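Local coordinates for cyclic di-GMP-binding protein XC_3703 (Xanthomonas campestris pv. campestris, PDB 5B7W) that binds the second messenger cyclic di-GMP and, as its effector, regulates virulence and biofilm formation, promoting target-gene binding by a LysR-type transcriptional regulator when the dinucleotide is absent, at residues Ser3-Glu9 against Pro153-Phe159; Ala22-Leu26 against Ala37-Leu41; Arg29-Val35 against Gln56-Met60; Lys45-Ala51 against Ala90-Val96. Residues are numbered along the deposited sequence.

Interaction 1 of 4, residues Ser3-Glu9 against Pro153-Phe159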
loop_
_atom_site.group_PDB
_atom_site.type_symbol
_atom_site.label_atom_id
_atom_site.label_comp_id
_atom_site.label_asym_id
_atom_site.label_seq_id
_atom_site.Cartn_x
_atom_site.Cartn_y
_atom_site.Cartn_z
ATOM N N SER A 3 -5.845 -15.407 -18.768
ATOM C CA SER A 3 -5.678 -15.179 -17.341
ATOM C C SER A 3 -4.877 -13.906 -17.106
ATOM O O SER A 3 -4.192 -13.400 -17.999
ATOM C CB SER A 3 -4.988 -16.366 -16.659
ATOM O OG SER A 3 -3.640 -16.480 -17.077
ATOM N N PHE A 4 -4.980 -13.398 -15.881
ATOM C CA PHE A 4 -4.187 -12.267 -15.426
ATOM C C PHE A 4 -3.926 -12.448 -13.938
ATOM O O PHE A 4 -4.496 -13.329 -13.290
ATOM C CB PHE A 4 -4.886 -10.932 -15.707
ATOM C CG PHE A 4 -6.128 -10.714 -14.890
ATOM C CD1 PHE A 4 -7.347 -11.215 -15.312
ATOM C CD2 PHE A 4 -6.076 -10.004 -13.702
ATOM C CE1 PHE A 4 -8.490 -11.018 -14.563
ATOM C CE2 PHE A 4 -7.216 -9.803 -12.948
ATOM C CZ PHE A 4 -8.424 -10.312 -13.378
ATOM N N ASP A 5 -3.062 -11.596 -13.397
ATOM C CA ASP A 5 -2.701 -11.640 -11.987
ATOM C C ASP A 5 -3.232 -10.407 -11.273
ATOM O O ASP A 5 -3.056 -9.282 -11.753
ATOM C CB ASP A 5 -1.184 -11.733 -11.808
ATOM C CG ASP A 5 -0.678 -13.159 -11.861
ATOM O OD1 ASP A 5 -1.506 -14.088 -11.764
ATOM O OD2 ASP A 5 0.548 -13.349 -11.991
ATOM N N VAL A 6 -3.884 -10.624 -10.137
ATOM C CA VAL A 6 -4.220 -9.547 -9.214
ATOM C C VAL A 6 -3.060 -9.408 -8.240
ATOM O O VAL A 6 -2.744 -10.346 -7.499
ATOM C CB VAL A 6 -5.535 -9.830 -8.474
ATOM C CG1 VAL A 6 -5.915 -8.644 -7.597
ATOM C CG2 VAL A 6 -6.643 -10.149 -9.463
ATOM N N ILE A 7 -2.410 -8.247 -8.252
ATOM C CA ILE A 7 -1.236 -8.020 -7.424
ATOM C C ILE A 7 -1.476 -6.806 -6.540
ATOM O O ILE A 7 -2.391 -6.006 -6.760
ATOM C CB ILE A 7 0.046 -7.827 -8.260
ATOM C CG1 ILE A 7 -0.052 -6.553 -9.103
ATOM C CG2 ILE A 7 0.298 -9.039 -9.141
ATOM C CD1 ILE A 7 1.179 -6.281 -9.939
ATOM N N SER A 8 -0.632 -6.681 -5.518
ATOM C CA SER A 8 -0.614 -5.518 -4.630
ATOM C C SER A 8 0.858 -5.219 -4.365
ATOM O O SER A 8 1.454 -5.750 -3.423
ATOM C CB SER A 8 -1.384 -5.775 -3.345
ATOM O OG SER A 8 -1.508 -4.580 -2.594
ATOM N N GLU A 9 1.441 -4.374 -5.209
ATOM C CA GLU A 9 2.871 -4.116 -5.181
ATOM C C GLU A 9 3.137 -2.620 -5.177
ATOM O O GLU A 9 2.341 -1.824 -5.680
ATOM C CB GLU A 9 3.575 -4.767 -6.376
ATOM C CG GLU A 9 3.515 -6.283 -6.370
ATOM C CD GLU A 9 4.268 -6.900 -7.530
ATOM O OE1 GLU A 9 4.719 -6.146 -8.418
ATOM O OE2 GLU A 9 4.412 -8.140 -7.551
ATOM N N PRO A 153 -4.571 -1.713 -2.097
ATOM C CA PRO A 153 -4.526 -1.305 -3.505
ATOM C C PRO A 153 -4.279 -2.509 -4.399
ATOM O O PRO A 153 -3.458 -3.377 -4.092
ATOM C CB PRO A 153 -3.350 -0.320 -3.553
ATOM C CG PRO A 153 -3.112 0.078 -2.121
ATOM C CD PRO A 153 -3.477 -1.123 -1.314
ATOM N N LEU A 154 -5.004 -2.558 -5.512
ATOM C CA LEU A 154 -4.924 -3.667 -6.451
ATOM C C LEU A 154 -4.418 -3.168 -7.797
ATOM O O LEU A 154 -4.891 -2.143 -8.301
ATOM C CB LEU A 154 -6.284 -4.348 -6.627
ATOM C CG LEU A 154 -6.912 -4.989 -5.387
ATOM C CD1 LEU A 154 -8.214 -5.685 -5.752
ATOM C CD2 LEU A 154 -5.941 -5.962 -4.735
ATOM N N GLN A 155 -3.457 -3.887 -8.364
ATOM C CA GLN A 155 -3.039 -3.713 -9.745
ATOM C C GLN A 155 -3.214 -5.034 -10.482
ATOM O O GLN A 155 -3.450 -6.083 -9.875
ATOM C CB GLN A 155 -1.586 -3.229 -9.841
ATOM C CG GLN A 155 -1.277 -2.000 -9.002
ATOM C CD GLN A 155 -0.778 -2.358 -7.619
ATOM O OE1 GLN A 155 0.127 -3.180 -7.468
ATOM N NE2 GLN A 155 -1.367 -1.746 -6.599
ATOM N N PHE A 156 -3.102 -4.979 -11.805
ATOM C CA PHE A 156 -3.358 -6.144 -12.641
ATOM C C PHE A 156 -2.331 -6.192 -13.760
ATOM O O PHE A 156 -2.113 -5.190 -14.448
ATOM C CB PHE A 156 -4.780 -6.102 -13.215
ATOM C CG PHE A 156 -5.831 -5.731 -12.206
ATOM C CD1 PHE A 156 -6.438 -6.704 -11.429
ATOM C CD2 PHE A 156 -6.202 -4.408 -12.023
ATOM C CE1 PHE A 156 -7.400 -6.365 -10.498
ATOM C CE2 PHE A 156 -7.160 -4.064 -11.093
ATOM C CZ PHE A 156 -7.761 -5.042 -10.329
ATOM N N ASP A 157 -1.703 -7.350 -13.938
ATOM C CA ASP A 157 -0.661 -7.515 -14.945
ATOM C C ASP A 157 -0.587 -8.987 -15.335
ATOM O O ASP A 157 -1.452 -9.789 -14.965
ATOM C CB ASP A 157 0.684 -6.993 -14.427
ATOM C CG ASP A 157 1.266 -7.858 -13.320
ATOM O OD1 ASP A 157 0.508 -8.619 -12.680
ATOM O OD2 ASP A 157 2.490 -7.774 -13.086
ATOM N N ASN A 158 0.461 -9.338 -16.084
ATOM C CA ASN A 158 0.746 -10.718 -16.478
ATOM C C ASN A 158 -0.443 -11.345 -17.204
ATOM O O ASN A 158 -0.847 -12.477 -16.930
ATOM C CB ASN A 158 1.165 -11.557 -15.269
ATOM C CG ASN A 158 1.917 -12.813 -15.664
ATOM O OD1 ASN A 158 1.795 -13.854 -15.019
ATOM N ND2 ASN A 158 2.699 -12.722 -16.735
ATOM N N PHE A 159 -1.007 -10.591 -18.144
ATOM C CA PHE A 159 -2.117 -11.075 -18.957
ATOM C C PHE A 159 -1.604 -12.131 -19.927
ATOM O O PHE A 159 -0.823 -11.825 -20.835
ATOM C CB PHE A 159 -2.770 -9.915 -19.703
ATOM C CG PHE A 159 -3.537 -8.972 -18.816
ATOM C CD1 PHE A 159 -2.876 -8.088 -17.977
ATOM C CD2 PHE A 159 -4.923 -8.965 -18.829
ATOM C CE1 PHE A 159 -3.582 -7.222 -17.164
ATOM C CE2 PHE A 159 -5.635 -8.100 -18.019
ATOM C CZ PHE A 159 -4.962 -7.227 -17.186
HETATM O O HOH W 1 2.286 -11.114 -11.959
HETATM O O HOH W 2 0.245 -0.975 -4.414
HETATM O O HOH W 3 4.213 -8.399 -10.668
#
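Phe4, Phe156 and Phe159 form an aromatic cluster. Phe4 CE2 lies 3.5 Å from Phe156 CD1, the two rings meeting obliquely, while Phe4 CB sits over the face of the Phe159 ring, a CH-pi contact 3.7 Å from its centroid. Val6 continues this apolar side, with CG1 3.9 Å from Leu154 CD2 and CG2 4.0 Å from Phe156 CD1; Phe4, Val6 and Phe156 also pack on helix 135-146. The strands run antiparallel, with their axes 4.8 Å apart at closest approach. Asp5 pairs with Asp157 and Ile7 with Gln155 through two backbone hydrogen bonds each, for example Ile7 N to Gln155 O at 2.9 Å. The left-handed backbone of Asn158 then shifts the register, so that Phe159 lies nearest Phe4. On the other face, a water donates to Asp5 OD2 and Asp157 OD1, and Arg129 forms a salt bridge with Asp5. At the far end Ser8 OG donates to Pro153 O (2.7 Å) and Glu9 N to Gln155 OE1 (2.9 Å). Here the C-terminal strand 155-160 joins the N-terminal strand 3-7 as the edge strand of the RRM-like sheet of domain I; Phe159 lies beside Arg135, which by similarity probably contributes to a cyclic di-GMP-binding site.

Interaction 2 of 4, residues Ala22-Leu26 against Ala37-Leu41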
loop_
_atom_site.group_PDB
_atom_site.type_symbol
_atom_site.label_atom_id
_atom_site.label_comp_id
_atom_site.label_asym_id
_atom_site.label_seq_id
_atom_site.Cartn_x
_atom_site.Cartn_y
_atom_site.Cartn_z
ATOM N N ALA A 22 10.245 13.183 1.636
ATOM C CA ALA A 22 9.613 13.539 2.903
ATOM C C ALA A 22 10.635 14.075 3.898
ATOM O O ALA A 22 10.357 15.034 4.627
ATOM C CB ALA A 22 8.875 12.333 3.483
ATOM N N ASN A 23 11.823 13.465 3.946
ATOM C CA ASN A 23 12.884 13.991 4.800
ATOM C C ASN A 23 13.360 15.351 4.308
ATOM O O ASN A 23 13.611 16.256 5.113
ATOM C CB ASN A 23 14.047 13.000 4.862
ATOM C CG ASN A 23 13.785 11.857 5.821
ATOM O OD1 ASN A 23 13.325 12.068 6.944
ATOM N ND2 ASN A 23 14.065 10.637 5.381
ATOM N N ARG A 24 13.490 15.514 2.989
ATOM C CA ARG A 24 13.846 16.817 2.435
ATOM C C ARG A 24 12.781 17.858 2.754
ATOM O O ARG A 24 13.100 19.026 3.011
ATOM C CB ARG A 24 14.049 16.706 0.924
ATOM C CG ARG A 24 15.446 16.274 0.508
ATOM C CD ARG A 24 16.305 17.476 0.147
ATOM N NE ARG A 24 15.830 18.137 -1.066
ATOM C CZ ARG A 24 16.244 17.834 -2.293
ATOM N NH1 ARG A 24 17.145 16.878 -2.474
ATOM N NH2 ARG A 24 15.757 18.488 -3.339
ATOM N N GLU A 25 11.510 17.451 2.752
ATOM C CA GLU A 25 10.431 18.399 3.008
ATOM C C GLU A 25 10.433 18.860 4.460
ATOM O O GLU A 25 10.103 20.016 4.750
ATOM C CB GLU A 25 9.089 17.770 2.636
ATOM C CG GLU A 25 7.980 18.772 2.386
ATOM C CD GLU A 25 6.883 18.209 1.503
ATOM O OE1 GLU A 25 5.839 17.789 2.042
ATOM O OE2 GLU A 25 7.070 18.184 0.267
ATOM N N LEU A 26 10.802 17.971 5.388
ATOM C CA LEU A 26 10.897 18.363 6.791
ATOM C C LEU A 26 11.977 19.411 7.008
ATOM O O LEU A 26 11.825 20.293 7.861
ATOM C CB LEU A 26 11.176 17.142 7.665
ATOM C CG LEU A 26 9.981 16.306 8.112
ATOM C CD1 LEU A 26 10.456 15.211 9.046
ATOM C CD2 LEU A 26 8.944 17.187 8.786
ATOM N N ALA A 37 13.559 15.112 13.915
ATOM C CA ALA A 37 12.487 14.320 13.332
ATOM C C ALA A 37 12.979 13.742 12.015
ATOM O O ALA A 37 13.793 14.357 11.320
ATOM C CB ALA A 37 11.218 15.153 13.115
ATOM N N LYS A 38 12.476 12.558 11.671
ATOM C CA LYS A 38 12.990 11.856 10.503
ATOM C C LYS A 38 12.037 10.743 10.094
ATOM O O LYS A 38 11.296 10.203 10.920
ATOM C CB LYS A 38 14.381 11.274 10.783
ATOM C CG LYS A 38 14.446 10.455 12.064
ATOM C CD LYS A 38 15.862 10.003 12.385
ATOM C CE LYS A 38 16.128 8.603 11.858
ATOM N NZ LYS A 38 17.403 8.045 12.387
ATOM N N PHE A 39 12.067 10.417 8.803
ATOM C CA PHE A 39 11.482 9.196 8.268
ATOM C C PHE A 39 12.611 8.232 7.936
ATOM O O PHE A 39 13.605 8.628 7.318
ATOM C CB PHE A 39 10.664 9.458 7.000
ATOM C CG PHE A 39 9.591 10.497 7.154
ATOM C CD1 PHE A 39 9.875 11.838 6.957
ATOM C CD2 PHE A 39 8.289 10.129 7.449
ATOM C CE1 PHE A 39 8.887 12.795 7.075
ATOM C CE2 PHE A 39 7.296 11.083 7.567
ATOM C CZ PHE A 39 7.597 12.417 7.379
ATOM N N GLU A 40 12.459 6.970 8.331
ATOM C CA GLU A 40 13.440 5.939 8.012
ATOM C C GLU A 40 12.733 4.778 7.333
ATOM O O GLU A 40 11.852 4.152 7.930
ATOM C CB GLU A 40 14.175 5.454 9.263
ATOM C CG GLU A 40 15.256 4.426 8.961
ATOM C CD GLU A 40 15.405 3.389 10.054
ATOM O OE1 GLU A 40 14.579 3.385 10.990
ATOM O OE2 GLU A 40 16.346 2.572 9.972
ATOM N N LEU A 41 13.121 4.493 6.093
ATOM C CA LEU A 41 12.605 3.332 5.379
ATOM C C LEU A 41 13.413 2.102 5.778
ATOM O O LEU A 41 14.641 2.090 5.645
ATOM C CB LEU A 41 12.668 3.556 3.870
ATOM C CG LEU A 41 12.141 2.398 3.025
ATOM C CD1 LEU A 41 10.694 2.100 3.384
ATOM C CD2 LEU A 41 12.279 2.709 1.543
#
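Ala22, in the closing turns of helix 12-26, points its methyl group at the strand and places CB over the face of the Phe39 ring, 3.9 Å from the centroid, a CH-pi contact in which CB approaches Phe39 CE1 to 3.6 Å. One residue on, Asn23 reaches the backbone of that same phenylalanine with both ends of its amide: OD1 accepts from Phe39 N at 2.8 Å and ND2 donates to Phe39 O at 2.8 Å, each nearly linear. Leu26, a turn further along the helix, turns inward again. Its CD1 lies 3.5 Å from Phe39 CE1 and 4.1 Å from Ala37 CB, so that Ala22 and Leu26 both contact the ring, which also meets Met60 of helix 54-70. Helix and strand run almost antiparallel, at 169°, with their axes 7.9 Å apart. Strand 38-42 is outermost in the sheet of domain II: Lys38 and Glu40 direct their backbone bonds to Ser50 and Asn48 of strand 46-51, whereas Phe39 presents its amide and carbonyl on the other edge. The Asn23 carboxamide therefore does there what a further strand would do, satisfying both polar backbone groups of Phe39 while its ring enters the apolar layer between sheet and helices.

Interaction 3 of 4, residues Arg29-Val35 against Gln56-Met60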
loop_
_atom_site.group_PDB
_atom_site.type_symbol
_atom_site.label_atom_id
_atom_site.label_comp_id
_atom_site.label_asym_id
_atom_site.label_seq_id
_atom_site.Cartn_x
_atom_site.Cartn_y
_atom_site.Cartn_z
ATOM N N ARG A 29 10.540 22.940 6.472
ATOM C CA ARG A 29 9.380 23.372 7.238
ATOM C C ARG A 29 9.828 24.119 8.487
ATOM O O ARG A 29 10.739 23.675 9.195
ATOM C CB ARG A 29 8.504 22.177 7.609
ATOM C CG ARG A 29 7.505 21.807 6.525
ATOM C CD ARG A 29 6.099 22.221 6.920
ATOM N NE ARG A 29 5.419 21.169 7.669
ATOM C CZ ARG A 29 4.446 21.382 8.548
ATOM N NH1 ARG A 29 4.036 22.618 8.802
ATOM N NH2 ARG A 29 3.885 20.360 9.179
ATOM N N PHE A 30 9.175 25.252 8.756
ATOM C CA PHE A 30 9.639 26.145 9.812
ATOM C C PHE A 30 9.333 25.594 11.198
ATOM O O PHE A 30 10.064 25.886 12.149
ATOM C CB PHE A 30 9.010 27.530 9.645
ATOM C CG PHE A 30 9.277 28.166 8.306
ATOM C CD1 PHE A 30 10.361 27.776 7.533
ATOM C CD2 PHE A 30 8.438 29.156 7.819
ATOM C CE1 PHE A 30 10.601 28.359 6.304
ATOM C CE2 PHE A 30 8.674 29.743 6.590
ATOM C CZ PHE A 30 9.757 29.344 5.831
ATOM N N ASP A 31 8.265 24.810 11.339
ATOM C CA ASP A 31 7.905 24.241 12.632
ATOM C C ASP A 31 8.744 23.024 13.000
ATOM O O ASP A 31 8.578 22.488 14.101
ATOM C CB ASP A 31 6.419 23.876 12.655
ATOM C CG ASP A 31 6.023 22.962 11.513
ATOM O OD1 ASP A 31 6.764 22.904 10.509
ATOM O OD2 ASP A 31 4.967 22.304 11.620
ATOM N N PHE A 32 9.629 22.574 12.110
ATOM C CA PHE A 32 10.611 21.547 12.428
ATOM C C PHE A 32 12.021 22.122 12.503
ATOM O O PHE A 32 13.001 21.392 12.321
ATOM C CB PHE A 32 10.538 20.407 11.412
ATOM C CG PHE A 32 9.311 19.552 11.556
ATOM C CD1 PHE A 32 8.108 19.941 10.987
ATOM C CD2 PHE A 32 9.356 18.366 12.271
ATOM C CE1 PHE A 32 6.976 19.159 11.124
ATOM C CE2 PHE A 32 8.228 17.580 12.411
ATOM C CZ PHE A 32 7.036 17.978 11.835
ATOM N N LYS A 33 12.129 23.424 12.757
ATOM C CA LYS A 33 13.409 24.093 12.953
ATOM C C LYS A 33 14.224 23.396 14.036
ATOM O O LYS A 33 13.762 23.228 15.169
ATOM C CB LYS A 33 13.172 25.570 13.307
ATOM C CG LYS A 33 12.663 25.862 14.734
ATOM C CD LYS A 33 11.243 25.351 14.972
ATOM C CE LYS A 33 10.830 25.447 16.431
ATOM N NZ LYS A 33 9.732 24.489 16.752
ATOM N N GLY A 34 15.421 22.943 13.668
ATOM C CA GLY A 34 16.296 22.229 14.582
ATOM C C GLY A 34 15.640 21.091 15.341
ATOM O O GLY A 34 16.192 20.595 16.329
ATOM N N VAL A 35 14.461 20.671 14.891
ATOM C CA VAL A 35 13.682 19.640 15.566
ATOM C C VAL A 35 14.147 18.279 15.075
ATOM O O VAL A 35 14.235 18.039 13.865
ATOM C CB VAL A 35 12.177 19.837 15.313
ATOM C CG1 VAL A 35 11.412 18.558 15.613
ATOM C CG2 VAL A 35 11.643 20.988 16.153
ATOM N N GLN A 56 3.494 16.142 16.199
ATOM C CA GLN A 56 4.468 16.316 15.128
ATOM C C GLN A 56 4.560 15.080 14.243
ATOM O O GLN A 56 4.808 15.201 13.038
ATOM C CB GLN A 56 5.834 16.666 15.715
ATOM C CG GLN A 56 5.962 18.118 16.143
ATOM C CD GLN A 56 7.201 18.374 16.973
ATOM O OE1 GLN A 56 7.480 17.655 17.933
ATOM N NE2 GLN A 56 7.958 19.401 16.605
ATOM N N VAL A 57 4.367 13.889 14.814
ATOM C CA VAL A 57 4.293 12.687 13.990
ATOM C C VAL A 57 3.029 12.713 13.137
ATOM O O VAL A 57 3.044 12.300 11.971
ATOM C CB VAL A 57 4.365 11.424 14.866
ATOM C CG1 VAL A 57 4.092 10.178 14.034
ATOM C CG2 VAL A 57 5.724 11.320 15.537
ATOM N N LYS A 58 1.922 13.206 13.700
ATOM C CA LYS A 58 0.694 13.346 12.923
ATOM C C LYS A 58 0.898 14.277 11.735
ATOM O O LYS A 58 0.381 14.022 10.642
ATOM C CB LYS A 58 -0.441 13.857 13.812
ATOM C CG LYS A 58 -1.813 13.784 13.162
ATOM C CD LYS A 58 -2.697 14.952 13.576
ATOM C CE LYS A 58 -3.241 14.778 14.983
ATOM N NZ LYS A 58 -4.225 15.845 15.319
ATOM N N GLN A 59 1.649 15.364 11.931
ATOM C CA GLN A 59 2.013 16.223 10.809
ATOM C C GLN A 59 2.836 15.456 9.781
ATOM O O GLN A 59 2.595 15.559 8.573
ATOM C CB GLN A 59 2.790 17.441 11.304
ATOM C CG GLN A 59 1.988 18.421 12.129
ATOM C CD GLN A 59 2.821 19.608 12.562
ATOM O OE1 GLN A 59 3.855 19.450 13.211
ATOM N NE2 GLN A 59 2.380 20.805 12.196
ATOM N N MET A 60 3.821 14.685 10.249
ATOM C CA MET A 60 4.659 13.919 9.332
ATOM C C MET A 60 3.848 12.893 8.552
ATOM O O MET A 60 4.183 12.584 7.403
ATOM C CB MET A 60 5.785 13.226 10.096
ATOM C CG MET A 60 6.802 14.172 10.714
ATOM S SD MET A 60 8.305 13.302 11.182
ATOM C CE MET A 60 7.691 12.367 12.571
#
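Phe32 pushes the end of its ring against helix 54-70, where CZ lies 4.0 Å from Met60 CG and 3.8 Å from both Gln56 O and Gln59 OE1. Met60 SD stands 5.5 Å from the ring centroid, off to the side of the normal, an oblique Met-aromatic contact. The setting is the RRM-like domain II, in which the connection between helix 12-26 and strand 38-42 folds back over the second helix of the layer; Leu26 and Ala37 also touch the phenylalanine, so the ring packs between the end of helix 12-26 and helix 54-70. The connection turns sharply at Phe32-Val35, a type II beta turn with Gly34 at its third position, where phi is positive. This brings Val35 back toward the helix, its CG1 3.7 Å from Gln56 NE2, while Gln56 OE1 accepts a hydrogen bond from Ser53 OG. A polar fringe lies along the loop beside Phe32. Arg29 and Asp31 form a salt bridge within the loop, NH1 to OD2 at 3.0 Å, held by charge alone because the oxygen lies well out of the guanidinium plane. The same Asp31 OD2 accepts a weak hydrogen bond from Gln59 NE2, 3.0 Å away and strongly bent at 127°.

Interaction 4 of 4, residues Lys45-Ala51 against Ala90-Val96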
loop_
_atom_site.group_PDB
_atom_site.type_symbol
_atom_site.label_atom_id
_atom_site.label_comp_id
_atom_site.label_asym_id
_atom_site.label_seq_id
_atom_site.Cartn_x
_atom_site.Cartn_y
_atom_site.Cartn_z
ATOM N N LYS A 45 10.001 -2.012 3.570
ATOM C CA LYS A 45 8.675 -2.412 4.028
ATOM C C LYS A 45 8.127 -1.517 5.127
ATOM O O LYS A 45 6.924 -1.248 5.151
ATOM C CB LYS A 45 8.707 -3.868 4.531
ATOM C CG LYS A 45 9.211 -4.878 3.516
ATOM C CD LYS A 45 9.412 -6.243 4.153
ATOM C CE LYS A 45 9.730 -7.301 3.108
ATOM N NZ LYS A 45 9.100 -6.998 1.794
ATOM N N VAL A 46 8.975 -1.050 6.041
ATOM C CA VAL A 46 8.544 -0.314 7.221
ATOM C C VAL A 46 9.089 1.104 7.143
ATOM O O VAL A 46 10.280 1.304 6.880
ATOM C CB VAL A 46 9.008 -1.007 8.516
ATOM C CG1 VAL A 46 8.715 -0.131 9.726
ATOM C CG2 VAL A 46 8.338 -2.364 8.657
ATOM N N ILE A 47 8.217 2.083 7.367
ATOM C CA ILE A 47 8.602 3.484 7.478
ATOM C C ILE A 47 8.460 3.875 8.942
ATOM O O ILE A 47 7.349 3.892 9.486
ATOM C CB ILE A 47 7.751 4.391 6.580
ATOM C CG1 ILE A 47 7.923 4.007 5.110
ATOM C CG2 ILE A 47 8.124 5.850 6.797
ATOM C CD1 ILE A 47 7.110 4.860 4.163
ATOM N N ASN A 48 9.581 4.187 9.584
ATOM C CA ASN A 48 9.582 4.595 10.982
ATOM C C ASN A 48 9.534 6.116 11.065
ATOM O O ASN A 48 10.423 6.800 10.545
ATOM C CB ASN A 48 10.813 4.051 11.707
ATOM C CG ASN A 48 10.694 2.573 12.022
ATOM O OD1 ASN A 48 9.705 2.129 12.607
ATOM N ND2 ASN A 48 11.702 1.801 11.634
ATOM N N GLN A 49 8.492 6.639 11.702
ATOM C CA GLN A 49 8.361 8.063 11.964
ATOM C C GLN A 49 8.746 8.342 13.409
ATOM O O GLN A 49 8.377 7.590 14.314
ATOM C CB GLN A 49 6.931 8.546 11.703
ATOM C CG GLN A 49 6.307 8.009 10.425
ATOM C CD GLN A 49 4.964 8.649 10.123
ATOM O OE1 GLN A 49 4.817 9.377 9.141
ATOM N NE2 GLN A 49 3.978 8.385 10.970
ATOM N N SER A 50 9.493 9.424 13.621
ATOM C CA SER A 50 9.941 9.796 14.956
ATOM C C SER A 50 9.973 11.309 15.072
ATOM O O SER A 50 10.498 11.994 14.189
ATOM C CB SER A 50 11.323 9.208 15.263
ATOM O OG SER A 50 12.291 9.665 14.336
ATOM N N ALA A 51 9.412 11.830 16.161
ATOM C CA ALA A 51 9.359 13.249 16.410
ATOM C C ALA A 51 9.284 13.472 17.913
ATOM O O ALA A 51 9.053 12.509 18.669
ATOM C CB ALA A 51 8.160 13.905 15.708
ATOM N N ALA A 90 8.217 10.738 20.392
ATOM C CA ALA A 90 7.171 9.898 19.827
ATOM C C ALA A 90 7.707 9.138 18.621
ATOM O O ALA A 90 8.503 9.672 17.842
ATOM C CB ALA A 90 5.956 10.735 19.416
ATOM N N ARG A 91 7.269 7.888 18.476
ATOM C CA ARG A 91 7.663 7.048 17.356
ATOM C C ARG A 91 6.455 6.259 16.872
ATOM O O ARG A 91 5.580 5.891 17.661
ATOM C CB ARG A 91 8.799 6.084 17.732
ATOM C CG ARG A 91 10.089 6.770 18.159
ATOM C CD ARG A 91 11.186 5.757 18.442
ATOM N NE ARG A 91 12.433 6.401 18.846
ATOM C CZ ARG A 91 13.367 6.820 17.998
ATOM N NH1 ARG A 91 13.197 6.666 16.693
ATOM N NH2 ARG A 91 14.472 7.395 18.456
ATOM N N GLN A 92 6.416 5.999 15.567
ATOM C CA GLN A 92 5.316 5.246 14.979
ATOM C C GLN A 92 5.826 4.446 13.791
ATOM O O GLN A 92 6.561 4.974 12.952
ATOM C CB GLN A 92 4.175 6.172 14.541
ATOM C CG GLN A 92 2.927 5.431 14.090
ATOM C CD GLN A 92 1.849 6.363 13.579
ATOM O OE1 GLN A 92 2.135 7.466 13.114
ATOM N NE2 GLN A 92 0.598 5.926 13.666
ATOM N N LYS A 93 5.426 3.182 13.728
ATOM C CA LYS A 93 5.801 2.281 12.648
ATOM C C LYS A 93 4.677 2.218 11.623
ATOM O O LYS A 93 3.528 1.927 11.972
ATOM C CB LYS A 93 6.105 0.885 13.197
ATOM C CG LYS A 93 6.085 -0.223 12.163
ATOM C CD LYS A 93 6.441 -1.558 12.796
ATOM C CE LYS A 93 6.414 -2.682 11.774
ATOM N NZ LYS A 93 6.932 -3.959 12.339
ATOM N N VAL A 94 5.007 2.500 10.366
ATOM C CA VAL A 94 4.054 2.449 9.263
ATOM C C VAL A 94 4.498 1.331 8.330
ATOM O O VAL A 94 5.568 1.409 7.715
ATOM C CB VAL A 94 3.962 3.789 8.521
ATOM C CG1 VAL A 94 2.850 3.742 7.481
ATOM C CG2 VAL A 94 3.735 4.925 9.504
ATOM N N THR A 95 3.678 0.288 8.225
ATOM C CA THR A 95 3.974 -0.846 7.359
ATOM C C THR A 95 3.436 -0.566 5.961
ATOM O O THR A 95 2.235 -0.332 5.788
ATOM C CB THR A 95 3.368 -2.134 7.916
ATOM O OG1 THR A 95 3.988 -2.457 9.166
ATOM C CG2 THR A 95 3.574 -3.286 6.939
ATOM N N VAL A 96 4.325 -0.582 4.970
ATOM C CA VAL A 96 3.919 -0.469 3.576
ATOM C C VAL A 96 3.496 -1.851 3.098
ATOM O O VAL A 96 4.331 -2.657 2.673
ATOM C CB VAL A 96 5.049 0.111 2.704
ATOM C CG1 VAL A 96 4.575 0.290 1.270
ATOM C CG2 VAL A 96 5.532 1.434 3.279
#
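Strands 46-51 and 90-96 run antiparallel at 159°, their axes 4.6 Å apart, and form the two central strands of the four-stranded RRM-like sheet of domain II. The register is unbroken from Val46-Thr95 to Ala51-Ala90. Ile47 with Val94, Gln49 with Gln92 and Ala51 with Ala90 are the hydrogen-bonded pairs, each joined twice; Ile47 N to Val94 O, at 2.8 Å, is almost straight. A further bond, Val96 N to Lys45 O at 2.7 Å, extends the pairing beyond Val46, where Lys45 and Val46 together face Glu42 in a classic beta bulge. Side chains alternate between the two faces. Ile47, Gln49, Ala51, Ala90, Gln92 and Val94 share the face covered by the helices: Ile47 packs on Leu15 and Val19 of helix 12-26, and Gln49 and Gln92 on Val57 of helix 54-70. The two buried glutamines have polar partners elsewhere, Thr61 for Gln49 and the Gly81 carbonyl for Gln92. Val46, Asn48, Ser50, Arg91, Lys93 and Thr95 lie on the opposite, more open face, where the aliphatic part of Lys93 lies against Val46, CG to CG1 at 3.6 Å. Farther along that face, the extended Arg91 side chain brings NH1 within 3.5 Å of Ser50 CB.

In the fold
Interaction 1 belongs to domain I, whereas interactions 2, 3 and 4 build domain II, with centres 31, 37 and 27 Å from it and no direct contact. Along the chain all three are nested within the loop closed by interaction 1, so domain II is an insertion between the first strand and the rest of domain I. Inside domain II the contacts form one body, centres 10 to 15 Å apart. Interactions 2 and 4 share a sheet through neighbouring strands 38-42 and 46-51; interactions 2 and 3 cross along the chain and meet at Met60, which also touches interaction 4. Arg135 and Asp161, probably cyclic di-GMP-binding by similarity, lie near Phe159 of interaction 1, away from the others.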